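Local structure of FMN reductase [NAD(P)H] (Bacillus subtilis, 1ZCH) at the interface of chains A and B. The protein catalyses the NAD(P)H-dependent reduction of FMN and also reduces nitroaromatic compounds, quinones, chromates and azo dyes. Sequence-based numbering; all coordinates share one arbitrary frame. Chains: chain A/B, Hypothetical oxidoreductase ycnD.

Contact 1: the interface of chains A and B. Residues chain A 176-178, 181-182; chain B 28, 31-32, 35.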
ATOM      1  N   LEU A 176      14.372  11.703   1.105  1.00 10.65           N
ATOM      2  CA  LEU A 176      15.440  11.367   2.043  1.00 10.26           C
ATOM      3  C   LEU A 176      16.566  10.661   1.300  1.00 11.80           C
ATOM      4  O   LEU A 176      16.332  10.005   0.282  1.00 10.97           O
ATOM      5  CB  LEU A 176      14.911  10.423   3.124  1.00 10.74           C
ATOM      6  CG  LEU A 176      14.067  10.998   4.264  1.00 11.07           C
ATOM      7  CD1 LEU A 176      13.195   9.902   4.860  1.00 10.57           C
ATOM      8  CD2 LEU A 176      14.989  11.606   5.323  1.00 10.17           C
ATOM      9  N   PRO A 177      17.809  10.801   1.785  1.00 11.56           N
ATOM     10  CA  PRO A 177      18.927  10.129   1.116  1.00 13.47           C
ATOM     11  C   PRO A 177      18.602   8.634   1.072  1.00 13.77           C
ATOM     12  O   PRO A 177      18.044   8.088   2.026  1.00 12.09           O
ATOM     13  CB  PRO A 177      20.105  10.436   2.034  1.00 14.35           C
ATOM     14  CG  PRO A 177      19.774  11.804   2.539  1.00 15.10           C
ATOM     15  CD  PRO A 177      18.291  11.685   2.861  1.00 12.67           C
ATOM     16  N   GLN A 178      18.951   7.978  -0.027  1.00 12.79           N
ATOM     17  CA  GLN A 178      18.669   6.557  -0.187  1.00 15.10           C
ATOM     18  C   GLN A 178      19.129   5.707   0.999  1.00 14.44           C
ATOM     19  O   GLN A 178      18.425   4.790   1.428  1.00 13.72           O
ATOM     20  CB  GLN A 178      19.323   6.059  -1.474  1.00 18.88           C
ATOM     21  CG  GLN A 178      18.959   4.648  -1.864  1.00 25.86           C
ATOM     22  CD  GLN A 178      19.471   4.304  -3.244  1.00 30.71           C
ATOM     23  OE1 GLN A 178      19.264   5.060  -4.195  1.00 33.75           O
ATOM     24  NE2 GLN A 178      20.141   3.163  -3.366  1.00 31.93           N
ATOM     25  N   VAL A 181      16.692   5.355   3.908  1.00  9.95           N
ATOM     26  CA  VAL A 181      15.457   4.607   3.682  1.00  9.87           C
ATOM     27  C   VAL A 181      15.659   3.138   3.314  1.00 11.24           C
ATOM     28  O   VAL A 181      14.844   2.288   3.675  1.00 11.46           O
ATOM     29  CB  VAL A 181      14.621   5.306   2.581  1.00 10.60           C
ATOM     30  CG1 VAL A 181      13.389   4.478   2.232  1.00 11.00           C
ATOM     31  CG2 VAL A 181      14.207   6.695   3.066  1.00  9.67           C
ATOM     32  N   ASN A 182      16.730   2.847   2.586  1.00 10.05           N
ATOM     33  CA  ASN A 182      17.046   1.476   2.187  1.00 11.72           C
ATOM     34  C   ASN A 182      18.275   1.073   2.989  1.00 11.78           C
ATOM     35  O   ASN A 182      19.359   1.604   2.765  1.00 13.04           O
ATOM     36  CB  ASN A 182      17.369   1.423   0.693  1.00 10.99           C
ATOM     37  CG  ASN A 182      17.741   0.029   0.219  1.00 12.20           C
ATOM     38  OD1 ASN A 182      18.491  -0.123  -0.745  1.00 13.24           O
ATOM     39  ND2 ASN A 182      17.207  -0.994   0.880  1.00 10.59           N
TER
ATOM     40  N   ASP B  28      19.114  -0.579  -7.288  1.00 13.34           N
ATOM     41  CA  ASP B  28      19.103   0.871  -7.100  1.00 13.80           C
ATOM     42  C   ASP B  28      17.906   1.496  -7.806  1.00 14.10           C
ATOM     43  O   ASP B  28      17.255   2.391  -7.268  1.00 13.14           O
ATOM     44  CB  ASP B  28      20.384   1.520  -7.644  1.00 17.50           C
ATOM     45  CG  ASP B  28      21.616   1.172  -6.831  1.00 21.82           C
ATOM     46  OD1 ASP B  28      21.491   0.954  -5.607  1.00 25.07           O
ATOM     47  OD2 ASP B  28      22.718   1.137  -7.417  1.00 24.18           O
ATOM     48  N   ILE B  31      14.737   0.759  -5.907  1.00 10.70           N
ATOM     49  CA  ILE B  31      14.675   1.603  -4.720  1.00 11.41           C
ATOM     50  C   ILE B  31      14.361   3.052  -5.085  1.00 11.54           C
ATOM     51  O   ILE B  31      13.599   3.724  -4.381  1.00 10.89           O
ATOM     52  CB  ILE B  31      15.999   1.540  -3.923  1.00 11.44           C
ATOM     53  CG1 ILE B  31      16.207   0.117  -3.390  1.00 12.75           C
ATOM     54  CG2 ILE B  31      15.979   2.549  -2.784  1.00 11.40           C
ATOM     55  CD1 ILE B  31      15.093  -0.380  -2.475  1.00 14.70           C
ATOM     56  N   GLU B  32      14.930   3.534  -6.188  1.00 12.13           N
ATOM     57  CA  GLU B  32      14.670   4.907  -6.611  1.00 12.23           C
ATOM     58  C   GLU B  32      13.191   5.055  -6.932  1.00 11.32           C
ATOM     59  O   GLU B  32      12.577   6.074  -6.626  1.00  8.98           O
ATOM     60  CB  GLU B  32      15.484   5.242  -7.867  0.50 14.93           C
ATOM     61  CG  GLU B  32      16.988   5.317  -7.664  0.50 18.75           C
ATOM     62  CD  GLU B  32      17.738   5.486  -8.975  0.50 22.90           C
ATOM     63  OE1 GLU B  32      17.359   6.377  -9.765  0.50 25.34           O
ATOM     64  OE2 GLU B  32      18.705   4.730  -9.217  0.50 23.17           O
ATOM     65  N   GLN B  35      11.285   5.221  -3.578  1.00  8.21           N
ATOM     66  CA  GLN B  35      11.424   6.528  -2.951  1.00 10.68           C
ATOM     67  C   GLN B  35      10.665   7.632  -3.679  1.00 11.36           C
ATOM     68  O   GLN B  35      10.158   8.558  -3.050  1.00 11.19           O
ATOM     69  CB  GLN B  35      12.900   6.915  -2.844  1.00 12.05           C
ATOM     70  CG  GLN B  35      13.656   6.151  -1.770  1.00 11.65           C
ATOM     71  CD  GLN B  35      14.914   6.879  -1.342  1.00 13.92           C
ATOM     72  OE1 GLN B  35      15.951   6.797  -1.998  1.00 15.19           O
ATOM     73  NE2 GLN B  35      14.818   7.621  -0.246  1.00 12.37           N
TER
HETATM   74  O   HOH W   1      16.866   6.386  -4.370  1.00 20.37           O
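The carboxamide nitrogen NE2 of B:Gln35 is the best-held polar atom at this part of the homodimer interface, held across it by a direct hydrogen bond: it donates to the backbone carbonyl O of A:Leu176 at 2.9 Å. The bond is somewhat bent, 143° at the hydrogen, and the donor stands above the carbonyl plane, not on a lone pair. The other end of the same amide is held through water, because OE1 of B:Gln35 lies 2.6 Å from water 1, which in turn is 2.7 Å from OE1 of A:Gln178. Glutamine suits the place, since one flat group offers both a donor and an acceptor; with the two ends engaged, its rotation is likely to be fixed. Its CG is anti to its own carbonyl carbon (chi1 -74°), and the extended chain carries the amide from helix 24-36 of chain B over the start of helix 178-181 of chain A. There OE1 rests 3.3 Å from CA of A:Gln178, while NE2 meets CG2 of A:Val181 tip to tip.

A:Gln178 runs across B:Gln35 at about a right angle, the two amide planes nearly perpendicular. With CG anti to the backbone N (chi1 -172°), its long chain passes over B:Ile31, CG lying 3.8 Å from the CG2 branch, and its NE2 ends in a weak hydrogen bond to the carboxylate OD1 of B:Asp28 at 3.4 Å. The methylenes pack on the isoleucine while the amide ends make the polar contacts. B:Ile31 uses its other branch as well: CD1 comes within 3.8 Å of CG of A:Asn182, the two side chains crossing at about a right angle. A branched aliphatic residue can thus fill the angle between two amide side chains. The site joins the two subunits; because A:Leu176 directly follows the FMN-binding stretch A:Lys173 to A:Arg175, it may also steady that part of the flavin pocket.

Contact 2: the interface of chains A and B. Residues chain A 7, 29, 33, 120, 123-124, 127-128; chain B 1-2, 4-5, 8.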
ATOM      1  N   SER A   7       9.104   6.493 -15.844  1.00 13.15           N
ATOM      2  CA  SER A   7       7.827   7.053 -15.428  1.00 13.50           C
ATOM      3  C   SER A   7       7.712   7.094 -13.903  1.00 12.42           C
ATOM      4  O   SER A   7       7.311   8.112 -13.336  1.00 13.22           O
ATOM      5  CB  SER A   7       6.668   6.245 -16.025  1.00 12.60           C
ATOM      6  OG  SER A   7       5.424   6.897 -15.814  1.00 13.85           O
ATOM      7  N   GLN A  29      -8.025   1.211 -18.084  1.00 12.16           N
ATOM      8  CA  GLN A  29      -6.642   0.744 -18.047  1.00 12.85           C
ATOM      9  C   GLN A  29      -6.060   0.872 -16.643  1.00 12.82           C
ATOM     10  O   GLN A  29      -5.351  -0.015 -16.172  1.00 12.62           O
ATOM     11  CB  GLN A  29      -5.786   1.541 -19.034  1.00 14.81           C
ATOM     12  CG  GLN A  29      -6.124   1.281 -20.491  1.00 18.84           C
ATOM     13  CD  GLN A  29      -5.295   2.125 -21.437  1.00 21.87           C
ATOM     14  OE1 GLN A  29      -4.071   2.010 -21.484  1.00 24.50           O
ATOM     15  NE2 GLN A  29      -5.962   2.983 -22.195  1.00 26.55           N
ATOM     16  N   ALA A  33      -4.890  -2.226 -14.278  1.00 10.26           N
ATOM     17  CA  ALA A  33      -3.568  -2.270 -13.668  1.00 10.25           C
ATOM     18  C   ALA A  33      -3.718  -2.570 -12.176  1.00 10.68           C
ATOM     19  O   ALA A  33      -2.997  -3.404 -11.625  1.00 11.15           O
ATOM     20  CB  ALA A  33      -2.856  -0.942 -13.872  1.00 10.58           C
ATOM     21  N   THR A 120      -0.206   1.484  -7.515  1.00  9.54           N
ATOM     22  CA  THR A 120      -0.318   0.950  -8.864  1.00  9.74           C
ATOM     23  C   THR A 120      -1.154   1.878  -9.743  1.00 10.10           C
ATOM     24  O   THR A 120      -0.814   2.111 -10.903  1.00  9.79           O
ATOM     25  CB  THR A 120      -0.949  -0.459  -8.850  1.00  9.06           C
ATOM     26  OG1 THR A 120      -0.148  -1.328  -8.038  1.00  9.53           O
ATOM     27  CG2 THR A 120      -1.021  -1.030 -10.259  1.00 10.61           C
ATOM     28  N   ALA A 123       0.886   4.955 -10.633  1.00 11.15           N
ATOM     29  CA  ALA A 123       1.845   4.639 -11.685  1.00 11.31           C
ATOM     30  C   ALA A 123       1.168   4.559 -13.054  1.00 11.48           C
ATOM     31  O   ALA A 123       1.662   5.111 -14.041  1.00 11.31           O
ATOM     32  CB  ALA A 123       2.540   3.324 -11.369  1.00  9.95           C
ATOM     33  N   ALA A 124       0.032   3.875 -13.109  1.00 10.92           N
ATOM     34  CA  ALA A 124      -0.705   3.718 -14.360  1.00 10.80           C
ATOM     35  C   ALA A 124      -1.209   5.048 -14.916  1.00 12.12           C
ATOM     36  O   ALA A 124      -0.980   5.375 -16.085  1.00 12.30           O
ATOM     37  CB  ALA A 124      -1.888   2.765 -14.150  1.00 10.84           C
ATOM     38  N   SER A 127       1.465   7.365 -16.253  1.00 13.33           N
ATOM     39  CA  SER A 127       2.081   6.878 -17.489  1.00 13.07           C
ATOM     40  C   SER A 127       1.233   7.320 -18.687  1.00 14.60           C
ATOM     41  O   SER A 127       1.714   7.370 -19.820  1.00 14.70           O
ATOM     42  CB  SER A 127       2.196   5.348 -17.482  1.00 13.99           C
ATOM     43  OG  SER A 127       0.949   4.721 -17.752  1.00 12.58           O
ATOM     44  N   LEU A 128      -0.030   7.641 -18.426  1.00 13.15           N
ATOM     45  CA  LEU A 128      -0.945   8.082 -19.471  1.00 14.44           C
ATOM     46  C   LEU A 128      -0.906   9.600 -19.670  1.00 15.20           C
ATOM     47  O   LEU A 128      -1.606  10.140 -20.528  1.00 15.91           O
ATOM     48  CB  LEU A 128      -2.370   7.639 -19.130  1.00 14.18           C
ATOM     49  CG  LEU A 128      -2.583   6.120 -19.069  1.00 15.85           C
ATOM     50  CD1 LEU A 128      -3.938   5.809 -18.457  1.00 15.05           C
ATOM     51  CD2 LEU A 128      -2.477   5.527 -20.471  1.00 15.85           C
TER
ATOM     52  N   MET B   1      -2.105   0.690 -25.699  1.00 37.26           N
ATOM     53  CA  MET B   1      -1.573   0.447 -24.328  1.00 35.13           C
ATOM     54  C   MET B   1      -0.062   0.671 -24.306  1.00 33.26           C
ATOM     55  O   MET B   1       0.680   0.017 -25.040  1.00 33.86           O
ATOM     56  CB  MET B   1      -1.900  -0.986 -23.895  1.00 36.86           C
ATOM     57  CG  MET B   1      -1.542  -1.308 -22.457  1.00 37.39           C
ATOM     58  SD  MET B   1      -2.070  -2.966 -21.969  1.00 39.59           S
ATOM     59  CE  MET B   1      -3.756  -2.649 -21.443  1.00 39.19           C
ATOM     60  N   ASN B   2       0.389   1.600 -23.468  1.00 30.17           N
ATOM     61  CA  ASN B   2       1.811   1.903 -23.369  1.00 27.18           C
ATOM     62  C   ASN B   2       2.572   0.823 -22.607  1.00 26.74           C
ATOM     63  O   ASN B   2       1.973  -0.105 -22.061  1.00 25.89           O
ATOM     64  CB  ASN B   2       2.030   3.265 -22.696  1.00 24.96           C
ATOM     65  CG  ASN B   2       1.520   3.302 -21.267  1.00 23.53           C
ATOM     66  OD1 ASN B   2       1.742   2.373 -20.493  1.00 21.78           O
ATOM     67  ND2 ASN B   2       0.850   4.391 -20.906  1.00 20.85           N
ATOM     68  N   VAL B   4       4.134   0.918 -19.737  1.00 21.04           N
ATOM     69  CA  VAL B   4       3.845   0.843 -18.311  1.00 18.83           C
ATOM     70  C   VAL B   4       2.594   0.011 -18.054  1.00 16.88           C
ATOM     71  O   VAL B   4       2.613  -0.910 -17.245  1.00 15.18           O
ATOM     72  CB  VAL B   4       3.650   2.246 -17.704  1.00 18.61           C
ATOM     73  CG1 VAL B   4       3.296   2.134 -16.230  1.00 19.15           C
ATOM     74  CG2 VAL B   4       4.927   3.062 -17.877  1.00 20.67           C
ATOM     75  N   ILE B   5       1.507   0.336 -18.749  1.00 16.73           N
ATOM     76  CA  ILE B   5       0.257  -0.394 -18.577  1.00 16.89           C
ATOM     77  C   ILE B   5       0.442  -1.856 -18.972  1.00 16.61           C
ATOM     78  O   ILE B   5      -0.080  -2.757 -18.318  1.00 15.65           O
ATOM     79  CB  ILE B   5      -0.878   0.215 -19.431  1.00 18.03           C
ATOM     80  CG1 ILE B   5      -1.080   1.687 -19.067  1.00 21.21           C
ATOM     81  CG2 ILE B   5      -2.170  -0.554 -19.199  1.00 18.24           C
ATOM     82  CD1 ILE B   5      -1.528   1.920 -17.639  1.00 21.49           C
ATOM     83  N   LEU B   8       2.305  -3.575 -16.076  1.00 11.75           N
ATOM     84  CA  LEU B   8       1.449  -3.727 -14.898  1.00 11.62           C
ATOM     85  C   LEU B   8       0.377  -4.802 -15.061  1.00 12.09           C
ATOM     86  O   LEU B   8       0.125  -5.584 -14.139  1.00 12.08           O
ATOM     87  CB  LEU B   8       0.768  -2.395 -14.554  1.00 10.65           C
ATOM     88  CG  LEU B   8       1.700  -1.275 -14.087  1.00 11.49           C
ATOM     89  CD1 LEU B   8       0.905   0.013 -13.897  1.00 11.57           C
ATOM     90  CD2 LEU B   8       2.378  -1.685 -12.789  1.00 11.99           C
TER
HETATM   91  O   HOH W   2      -0.397  -4.452 -11.667  1.00 12.78           O
HETATM   92  O   HOH W   3      -1.779   2.859 -22.479  1.00 29.73           O
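In this homodimer of the nitroreductase family, the apolar centre is made by helix 3-9 of chain B, which lays B:Ile5 and B:Leu8 against helices 24-36 and 104-127 of chain A. The methyl of A:Ala124, CB, meets CD1 of B:Ile5 at 3.6 Å and CD1 of B:Leu8 at 3.9 Å; that leucine branch also touches CB of A:Ala33. Alanines suit these helix faces because their short side chains let the longer aliphatic ones come close. Beside this centre, water 2 joins the carbonyl oxygens of A:Ala33 and B:Leu8. Further out, the CB atoms of B:Val4 and A:Ser127 are pressed together at 3.4 Å, tighter than usual carbon packing. A:Ser127 OG occupies the crowded position between its backbone N and carbonyl carbon (chi1 77°), from which it donates in plane, along a lone pair, to O of A:Ala124 at 2.6 Å. The same hydroxyl accepts ND2 of B:Asn2 at 3.2 Å. B:Asn2 is the N-cap of helix 3-9: with chi1 63°, its OD1 receives N of B:Ile5 at 2.7 Å in an almost straight bond. An alanine here lacks the carboxamide, and so both the OD1 cap and the ND2 bond to A:Ser127, which would probably loosen the helix start against the partner. At the polar edge, water 3 links the backbone N of B:Asn2 to OE1 of A:Gln29.

Contact 1 and contact 2 lie about 22 Å apart, measured between the centres of their C-alpha atoms, and both draw on helix 24-36. Chain B supplies this helix in contact 1 and chain A in contact 2; under the two-fold symmetry, each copy therefore meets its partner through both sets of residues, B:Asp28, B:Ile31, B:Glu32 and B:Gln35 in one, A:Gln29 and A:Ala33 in the other. The helix thus packs against two separate segments of the other subunit. The segment in contact 2 is soon followed by FMN-binding B:His11 to B:Arg15, which may link dimer assembly to the flavin pocket, although these contacts alone do not show it.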